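Local coordinates for protein RV0130 (Mycobacterium tuberculosis, PDB 2C2I) that probably catalyses the reversible hydration of trans-2-enoyl-CoA to (3R)-3-hydroxyacyl-CoA as a homodimeric hotdog-fold hydratase of the MaoC-like family, at the interface of chains A and B. Coordinates in Å, arbitrary orientation; residue numbers count along the deposited sequence, not the author numbering. Chains: chain A/B, RV0130.

Contact 1: the interface of chains A and B. Residues chain A 42-44, 54-56, 60; chain B 84-87.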
# COMPACT_ATOMS: atom_id res chain seq x y z
N GLN A 42 1.25 6.33 -14.01
CA GLN A 42 2.54 6.28 -14.68
C GLN A 42 2.45 5.35 -15.89
O GLN A 42 1.77 4.32 -15.85
CB GLN A 42 3.67 5.87 -13.75
CG GLN A 42 5.02 6.30 -14.32
CD GLN A 42 6.22 5.92 -13.47
OE1 GLN A 42 7.33 6.15 -13.87
NE2 GLN A 42 5.99 5.33 -12.28
N TRP A 43 3.14 5.73 -16.96
CA TRP A 43 3.13 4.96 -18.19
C TRP A 43 3.48 3.47 -18.02
O TRP A 43 2.88 2.63 -18.67
CB TRP A 43 4.02 5.59 -19.25
CG TRP A 43 5.47 5.64 -18.89
CD1 TRP A 43 6.09 6.59 -18.14
CD2 TRP A 43 6.47 4.67 -19.22
NE1 TRP A 43 7.43 6.31 -18.03
CE2 TRP A 43 7.70 5.15 -18.69
CE3 TRP A 43 6.47 3.48 -19.96
CZ2 TRP A 43 8.90 4.45 -18.84
CZ3 TRP A 43 7.68 2.79 -20.13
CH2 TRP A 43 8.88 3.28 -19.57
N ILE A 44 4.43 3.16 -17.13
CA ILE A 44 4.84 1.77 -16.89
C ILE A 44 3.67 0.86 -16.46
O ILE A 44 3.74 -0.36 -16.63
CB ILE A 44 5.99 1.64 -15.86
CG1 ILE A 44 5.58 2.19 -14.49
CG2 ILE A 44 7.23 2.37 -16.36
CD1 ILE A 44 6.64 1.95 -13.40
N GLY A 54 9.27 0.10 -23.23
CA GLY A 54 10.17 0.37 -22.11
C GLY A 54 10.86 -0.88 -21.59
O GLY A 54 10.73 -1.95 -22.20
N PRO A 55 11.56 -0.76 -20.46
CA PRO A 55 12.46 -1.78 -19.89
C PRO A 55 11.76 -3.09 -19.50
O PRO A 55 12.40 -4.14 -19.44
CB PRO A 55 13.03 -1.09 -18.64
CG PRO A 55 12.75 0.38 -18.83
CD PRO A 55 11.48 0.44 -19.60
N PHE A 56 10.47 -3.04 -19.25
CA PHE A 56 9.73 -4.24 -18.87
C PHE A 56 9.05 -4.95 -20.04
O PHE A 56 8.59 -6.09 -19.87
CB PHE A 56 8.73 -3.90 -17.76
CG PHE A 56 9.37 -3.25 -16.56
CD1 PHE A 56 10.11 -4.00 -15.65
CD2 PHE A 56 9.20 -1.89 -16.31
CE1 PHE A 56 10.70 -3.40 -14.53
CE2 PHE A 56 9.78 -1.28 -15.17
CZ PHE A 56 10.53 -2.04 -14.29
N ILE A 60 3.34 -3.17 -16.05
CA ILE A 60 3.50 -3.87 -14.77
C ILE A 60 2.53 -3.29 -13.72
O ILE A 60 2.12 -2.12 -13.83
CB ILE A 60 4.99 -3.86 -14.27
CG1 ILE A 60 5.50 -2.44 -13.95
CG2 ILE A 60 5.94 -4.55 -15.26
CD1 ILE A 60 6.87 -2.41 -13.32
N LYS B 84 13.56 8.29 -16.69
CA LYS B 84 12.76 7.46 -17.59
C LYS B 84 11.53 6.92 -16.88
O LYS B 84 10.41 6.99 -17.40
CB LYS B 84 13.61 6.29 -18.06
CG LYS B 84 14.52 6.60 -19.25
CD LYS B 84 14.58 5.32 -20.08
CE LYS B 84 13.17 4.73 -20.21
NZ LYS B 84 13.14 3.27 -20.44
N LEU B 85 11.74 6.36 -15.69
CA LEU B 85 10.63 5.84 -14.88
C LEU B 85 11.02 5.88 -13.39
O LEU B 85 12.22 5.94 -13.06
CB LEU B 85 10.27 4.41 -15.31
CG LEU B 85 11.29 3.26 -15.12
CD1 LEU B 85 11.25 2.69 -13.71
CD2 LEU B 85 11.06 2.16 -16.10
N ALA B 86 9.98 5.86 -12.54
CA ALA B 86 10.13 5.74 -11.09
C ALA B 86 9.34 4.52 -10.64
O ALA B 86 8.18 4.33 -11.05
CB ALA B 86 9.63 6.99 -10.38
N ILE B 87 9.95 3.71 -9.80
CA ILE B 87 9.31 2.46 -9.39
C ILE B 87 9.40 2.34 -7.87
O ILE B 87 10.42 2.67 -7.25
CB ILE B 87 9.90 1.20 -10.14
CG1 ILE B 87 9.09 -0.06 -9.79
CG2 ILE B 87 11.39 1.08 -9.89
CD1 ILE B 87 9.20 -1.21 -10.82

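Contact 2: the interface of chains A and B. Residues chain A 64, 67, 70-71, 88; chain B 63-64, 67, 91.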
# COMPACT_ATOMS: atom_id res chain seq x y z
N PHE A 64 2.15 -0.70 -5.04
CA PHE A 64 1.19 -0.42 -3.97
C PHE A 64 -0.05 -1.27 -4.16
O PHE A 64 -0.75 -1.54 -3.20
CB PHE A 64 0.82 1.06 -3.90
CG PHE A 64 1.81 1.92 -3.15
CD1 PHE A 64 2.18 1.62 -1.82
CD2 PHE A 64 2.36 3.04 -3.76
CE1 PHE A 64 3.08 2.44 -1.14
CE2 PHE A 64 3.26 3.89 -3.06
CZ PHE A 64 3.63 3.58 -1.77
N LEU A 67 0.91 -5.01 -2.98
CA LEU A 67 0.90 -4.95 -1.51
C LEU A 67 -0.53 -4.97 -0.99
O LEU A 67 -0.83 -5.68 -0.05
CB LEU A 67 1.63 -3.68 -1.01
CG LEU A 67 1.57 -3.44 0.52
CD1 LEU A 67 2.27 -4.56 1.28
CD2 LEU A 67 2.19 -2.08 0.86
N LEU A 70 -2.93 -8.01 -0.13
CA LEU A 70 -2.78 -8.82 1.09
C LEU A 70 -4.10 -9.21 1.76
O LEU A 70 -4.30 -10.39 2.10
CB LEU A 70 -1.79 -8.18 2.09
CG LEU A 70 -0.38 -8.76 2.12
CD1 LEU A 70 0.23 -8.79 0.69
CD2 LEU A 70 0.47 -7.95 3.12
N PRO A 71 -5.00 -8.24 1.99
CA PRO A 71 -6.31 -8.62 2.55
C PRO A 71 -7.09 -9.70 1.76
O PRO A 71 -7.53 -10.68 2.36
CB PRO A 71 -7.08 -7.28 2.60
CG PRO A 71 -5.93 -6.23 2.77
CD PRO A 71 -4.86 -6.77 1.85
N ASN A 88 -6.23 -2.06 8.93
CA ASN A 88 -4.81 -2.05 8.64
C ASN A 88 -4.13 -1.04 9.59
O ASN A 88 -4.43 0.16 9.54
CB ASN A 88 -4.66 -1.68 7.16
CG ASN A 88 -3.23 -1.65 6.68
OD1 ASN A 88 -2.26 -1.76 7.46
ND2 ASN A 88 -3.08 -1.47 5.35
N GLY B 63 -6.53 1.67 4.54
CA GLY B 63 -5.18 2.16 4.87
C GLY B 63 -4.24 2.02 3.70
O GLY B 63 -3.42 2.91 3.43
N PHE B 64 -4.34 0.89 2.98
CA PHE B 64 -3.49 0.68 1.81
C PHE B 64 -3.78 1.71 0.70
O PHE B 64 -2.92 1.98 -0.14
CB PHE B 64 -3.65 -0.73 1.24
CG PHE B 64 -2.91 -1.80 2.02
CD1 PHE B 64 -1.55 -1.66 2.31
CD2 PHE B 64 -3.59 -2.95 2.43
CE1 PHE B 64 -0.85 -2.67 3.01
CE2 PHE B 64 -2.92 -3.97 3.15
CZ PHE B 64 -1.56 -3.82 3.43
N LEU B 67 -1.94 5.01 1.90
CA LEU B 67 -0.52 4.78 1.60
C LEU B 67 -0.21 4.94 0.11
O LEU B 67 0.77 5.58 -0.26
CB LEU B 67 -0.11 3.38 2.07
CG LEU B 67 1.38 3.04 1.88
CD1 LEU B 67 2.25 4.03 2.68
CD2 LEU B 67 1.63 1.56 2.28
N LEU B 91 8.73 -0.22 1.37
CA LEU B 91 8.41 0.61 2.52
C LEU B 91 9.28 0.14 3.68
O LEU B 91 9.62 -1.05 3.75
CB LEU B 91 6.92 0.44 2.91
CG LEU B 91 5.79 0.95 1.99
CD1 LEU B 91 6.03 2.44 1.69
CD2 LEU B 91 5.61 0.12 0.71
O HOH W 1 -5.96 -1.44 4.03
O HOH W 2 -0.67 -0.01 -0.71

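Contact 1: the interface of chains A and B
In this MaoC-like hotdog hydratase, the probable catalytic segment of chain A meets the loop end at B:Lys84 and B:Leu85 and the start of strand 86-91 of the partner. A:Gln42, a predicted transition-state stabiliser, lies in sequence between A:Asp40 and A:His45, which are probably catalytic; the stretch belongs to the hydratase 2 motif. Its CG is anti to the backbone N (chi1 -160°), and the extended chain brings the amide end on to the partner backbone. There it pairs with both backbone polar atoms of B:Ala86. The backbone N of B:Ala86 gives a nearly straight hydrogen bond to an in-plane lone pair of A:Gln42 OE1, at 3.0 Å. A:Gln42 NE2 returns one to B:Ala86 O at 2.7 Å. The two bonds fix the rotation of the amide, which meets the backbone of B:Ala86 in its own plane. A:Trp43 adds a more bent bond (136° at H): its indole NE1 meets B:Lys84 O at 3.1 Å, in plane at the ring edge.

The tight part lies around B:Leu85. Its CG takes the crowded position between the backbone N and the carbonyl carbon (chi1 64°). CB faces A:Trp43 CZ2 and A:Ile44 CG2. The CD2 methyl reaches A:Pro55 CG tip to tip at 3.7 Å, and the side chain crosses A:Phe56 obliquely, with CD2 near CE2. A:Ile44 CG2 also sits over the centre of the A:Trp43 ring. Further along, B:Ile87 CD1 meets A:Ile60 CD1 at 3.6 Å and points at the A:Phe56 CZ tip. A:Ile60 CD1 also lies 3.6 Å above one face of the A:Phe56 ring, toward the rim. Both isoleucines belong to the proposed substrate site, so the two chains probably share it.

B:Lys84 forms the looser flank. Its chain bends at chi2 and chi3, bringing the side-chain amino nitrogen NZ tip to tip with A:Pro55 CG at 3.3 Å. No acidic group of chain A is paired with it in this patch.

Contact 2: the interface of chains A and B
The B:Phe64 ring lies between two polar groups of chain A. On one face is the amide nitrogen ND2 of A:Asn88, 3.1 Å above the plane and over the ring centre. The amide and ring planes are 56° apart, so the nitrogen tip comes down on the ring while the amide as a whole is not stacked on it. The opposite face has A:Leu67 O, 4.0 Å above the plane and offset toward the rim. At the edge, A:Pro71 CG lies in plane, and A:Pro71 CD comes to 3.6 Å from B:Phe64 CE2.

The A:Phe64 ring has B:Leu67 O over one face near the rim. The two phenylalanines and two leucines make a two-fold pair of contacts. A:Phe64 CE1 meets B:Leu67 CG at 3.5 Å, and A:Leu67 CG meets B:Phe64 CE1 at 3.6 Å. In each pair the side chains cross at about a right angle. Both leucines hold CG anti to the backbone N, with chi1 174° in A:Leu67. Their CD2 methyls meet at 4.0 Å. B:Leu91 CD2 touches A:Phe64 CE1.

No direct hydrogen bond crosses here; water links the polar atoms. Water 1 joins A:Asn88 ND2 to the backbone N of B:Phe64, the latter at 3.0 Å. Water 2 joins the carbonyl oxygens of A:Phe64 and B:Phe64.

A:Asn88 and B:Gly63 are both proposed to help bind substrate, so this core contact of the homodimer probably also borders the active site. The patch brings together helix 63-68 of both chains at the two-fold axis. Helix 70-75 of chain A and strand 86-91 of both chains flank it, in the middle of the hotdog dimer.

The C-alpha centres of contact 1 and contact 2 lie about 21 Å apart on one homodimer interface. They share strand 86-91, whose first residues from chain B serve contact 1. Later residues, A:Asn88 and B:Leu91, serve contact 2. Contact 1 lies toward the rim, next to residues probably active in catalysis; contact 2 lies at the core, where helix 63-68 of each chain meets its copy. Each has its twin with the chains exchanged. Residues proposed to bind substrate occur in both patches and on both chains, which suggests that dimer assembly helps to build each active site.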